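Local coordinates for protein voltage-sensor containing phosphatase (PDB 3V0D) that probably removes phosphate from membrane phosphoinositides under the control of a voltage sensor, using a PTEN-like phosphatase domain joined to a C2 domain, at residues P98-L103 with I179-Y184; D269-F274 with P289-F294. The protein carries 1 engineered substitution. All coordinates share one frame; numbering follows the deposited sequence. Where two conformers were deposited one is given.

Contact 1. Residues P98-L103 with I179-Y184; sequences PTLVDL and IRYVGY
Leu100, in the first turn of a helix, lies against Tyr181 on the flank of a second helix, with their CA atoms 7.9 Å apart; side chains carry most of the contact, and two backbone oxygens also touch the other segment. The leucine reaches across with both methyls. CD2 approaches the Tyr181 ring obliquely, 3.7 Å from Tyr181 CD2, and also meets Tyr184 CB, while CD1 is 4.0 Å from Tyr184 CD1. A branched, flexible side chain suits this place, because its fork can serve two aromatic residues one helical turn apart. Leu100 CG stands anti to the carbonyl carbon (chi1 -69°), which puts it beside the backbone N and 4.0 Å from Tyr181 CE2. The tyrosines also pack on each other: Tyr184 CD1 sits over the centre of the Tyr181 ring, 3.7 Å above its plane. From the other segment Pro98 O comes within 3.5 Å of Tyr181 CE2; this carbonyl is buried here and has no hydrogen-bonding partner in the model. Further along, Leu103 CD2 rests near Tyr181 O. The turn that presents Leu100 is closed by Thr99 at the N-cap, whose OG1 accepts from Asp102 N at 3.0 Å. Tyrosine suits both positions on 179-184, since each ring packs on Leu100 while its hydroxyl bonds to the C2 side, Tyr181 to Asp269 and Tyr184 to Asn295. Here an N-capped helix start and the last helix of the phosphatase domain pack together, at the phosphatase-C2 interface of a PTEN-like enzyme.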
ATOM      1  N   PRO A  98       1.164   5.204  -0.630  1.00 14.68           N
ATOM      2  CA  PRO A  98       1.323   6.656  -0.748  1.00 14.98           C
ATOM      3  C   PRO A  98       0.007   7.343  -0.358  1.00 15.16           C
ATOM      4  O   PRO A  98      -1.073   6.762  -0.478  1.00 16.21           O
ATOM      5  CB  PRO A  98       1.557   6.838  -2.253  1.00 16.06           C
ATOM      6  CG  PRO A  98       0.742   5.747  -2.884  1.00 15.93           C
ATOM      7  CD  PRO A  98       0.935   4.557  -1.944  1.00 15.13           C
ATOM      8  N   THR A  99       0.106   8.610   0.021  1.00 15.52           N
ATOM      9  CA  THR A  99      -1.111   9.404   0.089  1.00 15.97           C
ATOM     10  C   THR A  99      -1.684   9.543  -1.330  1.00 14.88           C
ATOM     11  O   THR A  99      -0.941   9.462  -2.321  1.00 14.43           O
ATOM     12  CB  THR A  99      -0.875  10.788   0.695  1.00 17.11           C
ATOM     13  OG1 THR A  99      -0.002  11.526  -0.173  1.00 16.97           O
ATOM     14  CG2 THR A  99      -0.338  10.702   2.113  1.00 19.53           C
ATOM     15  N   LEU A 100      -2.988   9.800  -1.434  1.00 15.28           N
ATOM     16  CA  LEU A 100      -3.553  10.038  -2.764  1.00 14.94           C
ATOM     17  C   LEU A 100      -2.964  11.277  -3.391  1.00 14.72           C
ATOM     18  O   LEU A 100      -2.697  11.275  -4.598  1.00 14.67           O
ATOM     19  CB  LEU A 100      -5.086  10.049  -2.774  1.00 17.08           C
ATOM     20  CG  LEU A 100      -5.763   8.698  -2.516  1.00 16.98           C
ATOM     21  CD1 LEU A 100      -7.273   8.882  -2.585  1.00 19.10           C
ATOM     22  CD2 LEU A 100      -5.315   7.619  -3.495  1.00 18.37           C
ATOM     23  N   VAL A 101      -2.709  12.320  -2.596  1.00 14.48           N
ATOM     24  CA  VAL A 101      -2.026  13.493  -3.137  1.00 15.47           C
ATOM     25  C   VAL A 101      -0.693  13.085  -3.753  1.00 14.23           C
ATOM     26  O   VAL A 101      -0.350  13.498  -4.873  1.00 15.14           O
ATOM     27  CB  VAL A 101      -1.861  14.562  -2.058  1.00 16.08           C
ATOM     28  CG1 VAL A 101      -0.843  15.619  -2.469  1.00 19.28           C
ATOM     29  CG2 VAL A 101      -3.199  15.196  -1.748  1.00 17.98           C
ATOM     30  N   ASP A 102       0.109  12.302  -3.028  1.00 14.45           N
ATOM     31  CA  ASP A 102       1.400  11.894  -3.559  1.00 14.77           C
ATOM     32  C   ASP A 102       1.286  10.982  -4.766  1.00 13.83           C
ATOM     33  O   ASP A 102       2.094  11.061  -5.691  1.00 14.41           O
ATOM     34  CB  ASP A 102       2.251  11.202  -2.505  1.00 16.66           C
ATOM     35  CG  ASP A 102       2.829  12.162  -1.467  1.00 20.85           C
ATOM     36  OD1 ASP A 102       2.598  13.364  -1.563  1.00 24.60           O
ATOM     37  OD2 ASP A 102       3.523  11.692  -0.551  1.00 23.81           O
ATOM     38  N   LEU A 103       0.290  10.095  -4.774  1.00 13.85           N
ATOM     39  CA  LEU A 103       0.077   9.239  -5.927  1.00 13.88           C
ATOM     40  C   LEU A 103      -0.260  10.071  -7.171  1.00 13.67           C
ATOM     41  O   LEU A 103       0.309   9.827  -8.252  1.00 13.97           O
ATOM     42  CB  LEU A 103      -1.022   8.226  -5.626  1.00 14.00           C
ATOM     43  CG  LEU A 103      -1.320   7.195  -6.729  1.00 14.82           C
ATOM     44  CD1 LEU A 103      -0.089   6.404  -7.131  1.00 15.94           C
ATOM     45  CD2 LEU A 103      -2.448   6.274  -6.278  1.00 17.48           C
ATOM     46  N   ILE A 179      -3.715  -2.782  -2.892  1.00 14.59           N
ATOM     47  CA  ILE A 179      -4.767  -3.075  -3.861  1.00 14.93           C
ATOM     48  C   ILE A 179      -5.856  -2.009  -3.826  1.00 14.48           C
ATOM     49  O   ILE A 179      -6.306  -1.514  -4.887  1.00 15.02           O
ATOM     50  CB  ILE A 179      -5.345  -4.489  -3.598  1.00 15.48           C
ATOM     51  CG1 ILE A 179      -4.300  -5.542  -3.936  1.00 17.52           C
ATOM     52  CG2 ILE A 179      -6.641  -4.731  -4.376  1.00 16.53           C
ATOM     53  CD1 ILE A 179      -4.667  -6.951  -3.438  1.00 20.02           C
ATOM     54  N   ARG A 180      -6.305  -1.643  -2.625  1.00 14.46           N
ATOM     55  CA  ARG A 180      -7.344  -0.643  -2.478  1.00 14.75           C
ATOM     56  C   ARG A 180      -6.925   0.688  -3.112  1.00 14.14           C
ATOM     57  O   ARG A 180      -7.750   1.363  -3.726  1.00 14.78           O
ATOM     58  CB  ARG A 180      -7.678  -0.484  -1.001  0.56 15.45           C
ATOM     59  CG  ARG A 180      -8.695   0.588  -0.710  0.56 15.84           C
ATOM     60  CD  ARG A 180      -9.316   0.434   0.688  0.56 18.31           C
ATOM     61  NE  ARG A 180      -8.397  -0.007   1.736  0.56 19.05           N
ATOM     62  CZ  ARG A 180      -8.269  -1.250   2.210  0.56 16.64           C
ATOM     63  NH1 ARG A 180      -7.375  -1.453   3.149  0.56 18.58           N
ATOM     64  NH2 ARG A 180      -9.008  -2.280   1.795  0.56 12.74           N
ATOM     65  N   TYR A 181      -5.669   1.087  -2.938  1.00 13.87           N
ATOM     66  CA  TYR A 181      -5.218   2.382  -3.430  1.00 14.22           C
ATOM     67  C   TYR A 181      -5.119   2.418  -4.950  1.00 13.89           C
ATOM     68  O   TYR A 181      -5.403   3.456  -5.556  1.00 14.64           O
ATOM     69  CB  TYR A 181      -3.928   2.821  -2.704  1.00 14.57           C
ATOM     70  CG  TYR A 181      -4.277   3.595  -1.445  1.00 14.26           C
ATOM     71  CD1 TYR A 181      -5.053   3.023  -0.424  1.00 14.65           C
ATOM     72  CD2 TYR A 181      -3.919   4.937  -1.317  1.00 14.58           C
ATOM     73  CE1 TYR A 181      -5.451   3.733   0.660  1.00 15.41           C
ATOM     74  CE2 TYR A 181      -4.351   5.688  -0.212  1.00 15.67           C
ATOM     75  CZ  TYR A 181      -5.128   5.078   0.759  1.00 15.97           C
ATOM     76  OH  TYR A 181      -5.609   5.795   1.833  1.00 17.72           O
ATOM     77  N   VAL A 182      -4.755   1.298  -5.593  1.00 14.05           N
ATOM     78  CA  VAL A 182      -4.836   1.248  -7.055  1.00 14.84           C
ATOM     79  C   VAL A 182      -6.311   1.402  -7.467  1.00 14.50           C
ATOM     80  O   VAL A 182      -6.631   2.090  -8.445  1.00 14.71           O
ATOM     81  CB  VAL A 182      -4.183  -0.015  -7.651  1.00 15.12           C
ATOM     82  CG1 VAL A 182      -4.235   0.022  -9.166  1.00 17.29           C
ATOM     83  CG2 VAL A 182      -2.736  -0.146  -7.178  1.00 15.64           C
ATOM     84  N   GLY A 183      -7.223   0.772  -6.719  1.00 14.79           N
ATOM     85  CA  GLY A 183      -8.650   0.929  -6.976  1.00 15.17           C
ATOM     86  C   GLY A 183      -9.113   2.359  -6.800  1.00 14.94           C
ATOM     87  O   GLY A 183      -9.931   2.855  -7.581  1.00 15.61           O
ATOM     88  N   TYR A 184      -8.605   3.047  -5.778  1.00 14.79           N
ATOM     89  CA  TYR A 184      -8.896   4.456  -5.614  1.00 15.14           C
ATOM     90  C   TYR A 184      -8.449   5.257  -6.840  1.00 14.96           C
ATOM     91  O   TYR A 184      -9.177   6.155  -7.302  1.00 15.88           O
ATOM     92  CB  TYR A 184      -8.192   5.017  -4.396  1.00 15.57           C
ATOM     93  CG  TYR A 184      -8.766   4.677  -3.028  1.00 14.94           C
ATOM     94  CD1 TYR A 184      -8.013   4.973  -1.895  1.00 15.25           C
ATOM     95  CD2 TYR A 184     -10.038   4.121  -2.838  1.00 15.69           C
ATOM     96  CE1 TYR A 184      -8.522   4.794  -0.617  1.00 15.78           C
ATOM     97  CE2 TYR A 184     -10.556   3.929  -1.556  1.00 16.02           C
ATOM     98  CZ  TYR A 184      -9.802   4.302  -0.445  1.00 15.15           C
ATOM     99  OH  TYR A 184     -10.275   4.165   0.841  1.00 16.04           O
TER

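Contact 2. Residues D269-F274 with P289-F294; sequences DIKVRF and PFYFWF
Ile270, Val272 and Phe274 pair with Phe294, Phe292 and Phe290 along two antiparallel strands whose axes come within 4.7 Å. Five backbone hydrogen bonds join them, the straightest from Ile270 N to Phe294 O (2.8 Å, 175° at the hydrogen). On the face bearing these six residues, each phenylalanine of 290-294 has CG between its backbone N and carbonyl carbon, and each ring leans over the neighbouring strand. The bumps are the CB atoms opposite: Ile270 CB lies under the Phe294 ring, Val272 CB is 4.2 Å from the centroid of the Phe292 ring, and Phe274 CB sits beneath Phe290. Val272 CG2 then fills the notch between two rings, in the plane of the Phe294 ring at its edge and 4.0 Å from Phe292 CE1. Ile270 and Val272, branched at CB, present compact shoulders that fit under the flat rings. Phe274 and Phe290 are nearly parallel, planes 18° apart, but slid so that they barely overlap; the rim of Phe290 rests on the Phe274 face through CE1, 3.3 Å from Phe274 CG. Phe274 CE1 meets Phe292 CE2 at 3.7 Å. On the other face Lys271 runs extended across the indole of Trp293, its CB 3.7 Å over the centre of the six-membered ring and its CD near CZ2, so the long aliphatic stem covers the ring while NZ reaches a salt bridge with Asp286. Asp269 CB touches the indole edge. Strand 290-295 is outermost in its four-stranded sheet, and 269-276 joins it to 223-229. The phenylalanine face packs on strand 328-335 of the second C2 sheet, through Val329 and Leu331, while helix 176-191 of the phosphatase domain lies against Phe292, Trp293 and Phe294.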
ATOM      1  N   ASP A 269      -5.815  10.564   3.972  1.00 15.64           N
ATOM      2  CA  ASP A 269      -5.446   9.147   4.085  1.00 15.42           C
ATOM      3  C   ASP A 269      -5.224   8.819   5.554  1.00 15.70           C
ATOM      4  O   ASP A 269      -4.415   9.460   6.235  1.00 17.75           O
ATOM      5  CB  ASP A 269      -4.231   8.888   3.223  1.00 16.38           C
ATOM      6  CG  ASP A 269      -4.538   9.124   1.765  1.00 17.17           C
ATOM      7  OD1 ASP A 269      -4.056  10.128   1.222  1.00 19.70           O
ATOM      8  OD2 ASP A 269      -5.375   8.367   1.232  1.00 18.37           O
ATOM      9  N   ILE A 270      -5.973   7.842   6.043  1.00 14.62           N
ATOM     10  CA  ILE A 270      -5.975   7.467   7.446  1.00 14.56           C
ATOM     11  C   ILE A 270      -5.504   6.028   7.544  1.00 14.47           C
ATOM     12  O   ILE A 270      -5.963   5.162   6.783  1.00 14.92           O
ATOM     13  CB  ILE A 270      -7.398   7.626   8.037  1.00 15.38           C
ATOM     14  CG1 ILE A 270      -7.932   9.066   7.842  1.00 17.34           C
ATOM     15  CG2 ILE A 270      -7.455   7.209   9.503  1.00 16.03           C
ATOM     16  CD1 ILE A 270      -7.102  10.141   8.498  1.00 19.48           C
ATOM     17  N   LYS A 271      -4.607   5.774   8.484  1.00 14.17           N
ATOM     18  CA  LYS A 271      -4.107   4.436   8.763  1.00 14.30           C
ATOM     19  C   LYS A 271      -4.608   4.030  10.138  1.00 14.20           C
ATOM     20  O   LYS A 271      -4.506   4.805  11.099  1.00 14.81           O
ATOM     21  CB  LYS A 271      -2.586   4.480   8.752  1.00 15.45           C
ATOM     22  CG  LYS A 271      -1.903   3.161   8.972  1.00 16.27           C
ATOM     23  CD  LYS A 271      -0.376   3.352   9.095  1.00 16.78           C
ATOM     24  CE  LYS A 271       0.352   2.060   9.182  1.00 17.17           C
ATOM     25  NZ  LYS A 271       1.785   2.302   9.287  1.00 18.01           N
ATOM     26  N   VAL A 272      -5.139   2.821  10.243  1.00 13.94           N
ATOM     27  CA  VAL A 272      -5.702   2.326  11.492  1.00 14.40           C
ATOM     28  C   VAL A 272      -4.976   1.035  11.815  1.00 13.74           C
ATOM     29  O   VAL A 272      -4.959   0.100  10.998  1.00 14.72           O
ATOM     30  CB  VAL A 272      -7.213   2.082  11.356  1.00 15.05           C
ATOM     31  CG1 VAL A 272      -7.797   1.673  12.685  1.00 16.80           C
ATOM     32  CG2 VAL A 272      -7.910   3.344  10.829  1.00 16.57           C
ATOM     33  N   ARG A 273      -4.348   0.983  12.987  1.00 13.58           N
ATOM     34  CA  ARG A 273      -3.559  -0.172  13.421  1.00 14.15           C
ATOM     35  C   ARG A 273      -4.206  -0.783  14.645  1.00 13.90           C
ATOM     36  O   ARG A 273      -4.594  -0.073  15.582  1.00 14.93           O
ATOM     37  CB  ARG A 273      -2.135   0.244  13.784  1.00 14.98           C
ATOM     38  CG  ARG A 273      -1.368   0.832  12.598  1.00 15.97           C
ATOM     39  CD  ARG A 273       0.009   1.396  13.034  1.00 16.54           C
ATOM     40  NE  ARG A 273       0.916   0.336  13.462  1.00 16.97           N
ATOM     41  CZ  ARG A 273       1.240   0.062  14.719  1.00 17.00           C
ATOM     42  NH1 ARG A 273       0.811   0.811  15.725  1.00 17.76           N
ATOM     43  NH2 ARG A 273       2.013  -0.985  14.952  1.00 19.36           N
ATOM     44  N   PHE A 274      -4.275  -2.103  14.667  1.00 13.75           N
ATOM     45  CA  PHE A 274      -4.800  -2.843  15.815  1.00 14.73           C
ATOM     46  C   PHE A 274      -3.660  -3.608  16.440  1.00 14.86           C
ATOM     47  O   PHE A 274      -2.982  -4.408  15.774  1.00 16.31           O
ATOM     48  CB  PHE A 274      -5.941  -3.787  15.408  1.00 15.07           C
ATOM     49  CG  PHE A 274      -7.143  -3.057  14.944  1.00 14.64           C
ATOM     50  CD1 PHE A 274      -7.201  -2.566  13.634  1.00 15.57           C
ATOM     51  CD2 PHE A 274      -8.210  -2.804  15.801  1.00 16.05           C
ATOM     52  CE1 PHE A 274      -8.295  -1.857  13.180  1.00 16.24           C
ATOM     53  CE2 PHE A 274      -9.341  -2.086  15.340  1.00 16.40           C
ATOM     54  CZ  PHE A 274      -9.357  -1.601  14.018  1.00 16.48           C
ATOM     55  N   PRO A 289      -0.834  -7.043  14.677  1.00 16.17           N
ATOM     56  CA  PRO A 289      -1.655  -8.105  14.086  1.00 16.64           C
ATOM     57  C   PRO A 289      -2.380  -7.706  12.811  1.00 15.37           C
ATOM     58  O   PRO A 289      -2.325  -8.467  11.858  1.00 16.06           O
ATOM     59  CB  PRO A 289      -2.619  -8.475  15.213  1.00 17.98           C
ATOM     60  CG  PRO A 289      -1.803  -8.204  16.468  1.00 18.12           C
ATOM     61  CD  PRO A 289      -1.059  -6.925  16.140  1.00 17.03           C
ATOM     62  N   PHE A 290      -3.056  -6.549  12.756  1.00 14.77           N
ATOM     63  CA  PHE A 290      -3.758  -6.185  11.526  1.00 14.38           C
ATOM     64  C   PHE A 290      -3.961  -4.685  11.459  1.00 13.64           C
ATOM     65  O   PHE A 290      -4.018  -4.020  12.497  1.00 14.35           O
ATOM     66  CB  PHE A 290      -5.083  -6.965  11.359  1.00 15.14           C
ATOM     67  CG  PHE A 290      -6.060  -6.853  12.509  1.00 15.19           C
ATOM     68  CD1 PHE A 290      -7.103  -5.941  12.479  1.00 15.41           C
ATOM     69  CD2 PHE A 290      -5.995  -7.746  13.585  1.00 15.96           C
ATOM     70  CE1 PHE A 290      -8.040  -5.860  13.519  1.00 15.92           C
ATOM     71  CE2 PHE A 290      -6.895  -7.658  14.628  1.00 16.46           C
ATOM     72  CZ  PHE A 290      -7.924  -6.738  14.595  1.00 16.52           C
ATOM     73  N   TYR A 291      -4.031  -4.169  10.235  1.00 13.52           N
ATOM     74  CA  TYR A 291      -4.104  -2.711  10.023  1.00 13.64           C
ATOM     75  C   TYR A 291      -4.710  -2.461   8.661  1.00 13.56           C
ATOM     76  O   TYR A 291      -4.846  -3.395   7.849  1.00 14.06           O
ATOM     77  CB  TYR A 291      -2.722  -2.045  10.165  1.00 13.74           C
ATOM     78  CG  TYR A 291      -1.686  -2.453   9.117  1.00 13.97           C
ATOM     79  CD1 TYR A 291      -1.323  -1.565   8.089  1.00 14.30           C
ATOM     80  CD2 TYR A 291      -1.082  -3.723   9.124  1.00 13.89           C
ATOM     81  CE1 TYR A 291      -0.401  -1.904   7.140  1.00 14.35           C
ATOM     82  CE2 TYR A 291      -0.159  -4.078   8.170  1.00 14.81           C
ATOM     83  CZ  TYR A 291       0.167  -3.171   7.153  1.00 14.45           C
ATOM     84  OH  TYR A 291       1.089  -3.585   6.220  1.00 15.37           O
ATOM     85  N   PHE A 292      -5.038  -1.203   8.356  1.00 13.48           N
ATOM     86  CA  PHE A 292      -5.500  -0.856   7.018  1.00 13.75           C
ATOM     87  C   PHE A 292      -5.442   0.651   6.826  1.00 14.05           C
ATOM     88  O   PHE A 292      -5.453   1.415   7.792  1.00 14.41           O
ATOM     89  CB  PHE A 292      -6.930  -1.395   6.731  1.00 14.66           C
ATOM     90  CG  PHE A 292      -7.956  -0.942   7.702  1.00 14.82           C
ATOM     91  CD1 PHE A 292      -8.612   0.285   7.552  1.00 16.24           C
ATOM     92  CD2 PHE A 292      -8.322  -1.784   8.752  1.00 15.98           C
ATOM     93  CE1 PHE A 292      -9.607   0.662   8.444  1.00 17.86           C
ATOM     94  CE2 PHE A 292      -9.330  -1.415   9.637  1.00 17.26           C
ATOM     95  CZ  PHE A 292      -9.947  -0.197   9.502  1.00 17.30           C
ATOM     96  N   TRP A 293      -5.488   1.054   5.555  1.00 14.07           N
ATOM     97  CA  TRP A 293      -5.631   2.448   5.142  1.00 14.12           C
ATOM     98  C   TRP A 293      -6.944   2.681   4.440  1.00 13.99           C
ATOM     99  O   TRP A 293      -7.436   1.823   3.698  1.00 14.86           O
ATOM    100  CB  TRP A 293      -4.544   2.824   4.155  1.00 14.18           C
ATOM    101  CG  TRP A 293      -3.160   2.872   4.692  1.00 14.30           C
ATOM    102  CD1 TRP A 293      -2.293   1.833   4.929  1.00 14.62           C
ATOM    103  CD2 TRP A 293      -2.418   4.059   4.952  1.00 14.37           C
ATOM    104  NE1 TRP A 293      -1.060   2.308   5.320  1.00 15.00           N
ATOM    105  CE2 TRP A 293      -1.121   3.678   5.340  1.00 14.58           C
ATOM    106  CE3 TRP A 293      -2.730   5.425   4.878  1.00 15.90           C
ATOM    107  CZ2 TRP A 293      -0.130   4.602   5.636  1.00 16.08           C
ATOM    108  CZ3 TRP A 293      -1.746   6.343   5.172  1.00 17.89           C
ATOM    109  CH2 TRP A 293      -0.456   5.924   5.545  1.00 18.12           C
ATOM    110  N   PHE A 294      -7.477   3.885   4.579  1.00 14.14           N
ATOM    111  CA  PHE A 294      -8.575   4.341   3.748  1.00 14.56           C
ATOM    112  C   PHE A 294      -8.460   5.851   3.575  1.00 14.43           C
ATOM    113  O   PHE A 294      -7.760   6.519   4.330  1.00 15.00           O
ATOM    114  CB  PHE A 294      -9.949   3.950   4.337  1.00 15.60           C
ATOM    115  CG  PHE A 294     -10.288   4.688   5.596  1.00 15.36           C
ATOM    116  CD1 PHE A 294     -11.084   5.825   5.553  1.00 16.94           C
ATOM    117  CD2 PHE A 294      -9.763   4.301   6.826  1.00 16.53           C
ATOM    118  CE1 PHE A 294     -11.368   6.534   6.699  1.00 18.10           C
ATOM    119  CE2 PHE A 294     -10.037   5.023   7.990  1.00 16.76           C
ATOM    120  CZ  PHE A 294     -10.847   6.138   7.927  1.00 17.66           C
TER

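From the N terminus the chain first passes through 98-103, then through 75 residues, about half of them helical, before 179-184 closes contact 1 within the phosphatase region. Only afterwards does it enter the C2 region, where 269-274 and 289-294 close contact 2 across a 14-residue connection. The two loops follow in series, neither nested nor crossed, yet in space their centres are 14 Å apart and they touch. Besides the tyrosine hydroxyl bonds, Leu100 N bonds to Asp269 OD1, and Arg180 NE meets Trp293 O. Together they tie the starting turn of helix 100-115 and helix 176-191 to the last two strands, 269-276 and 290-295, of the four-stranded C2 sheet.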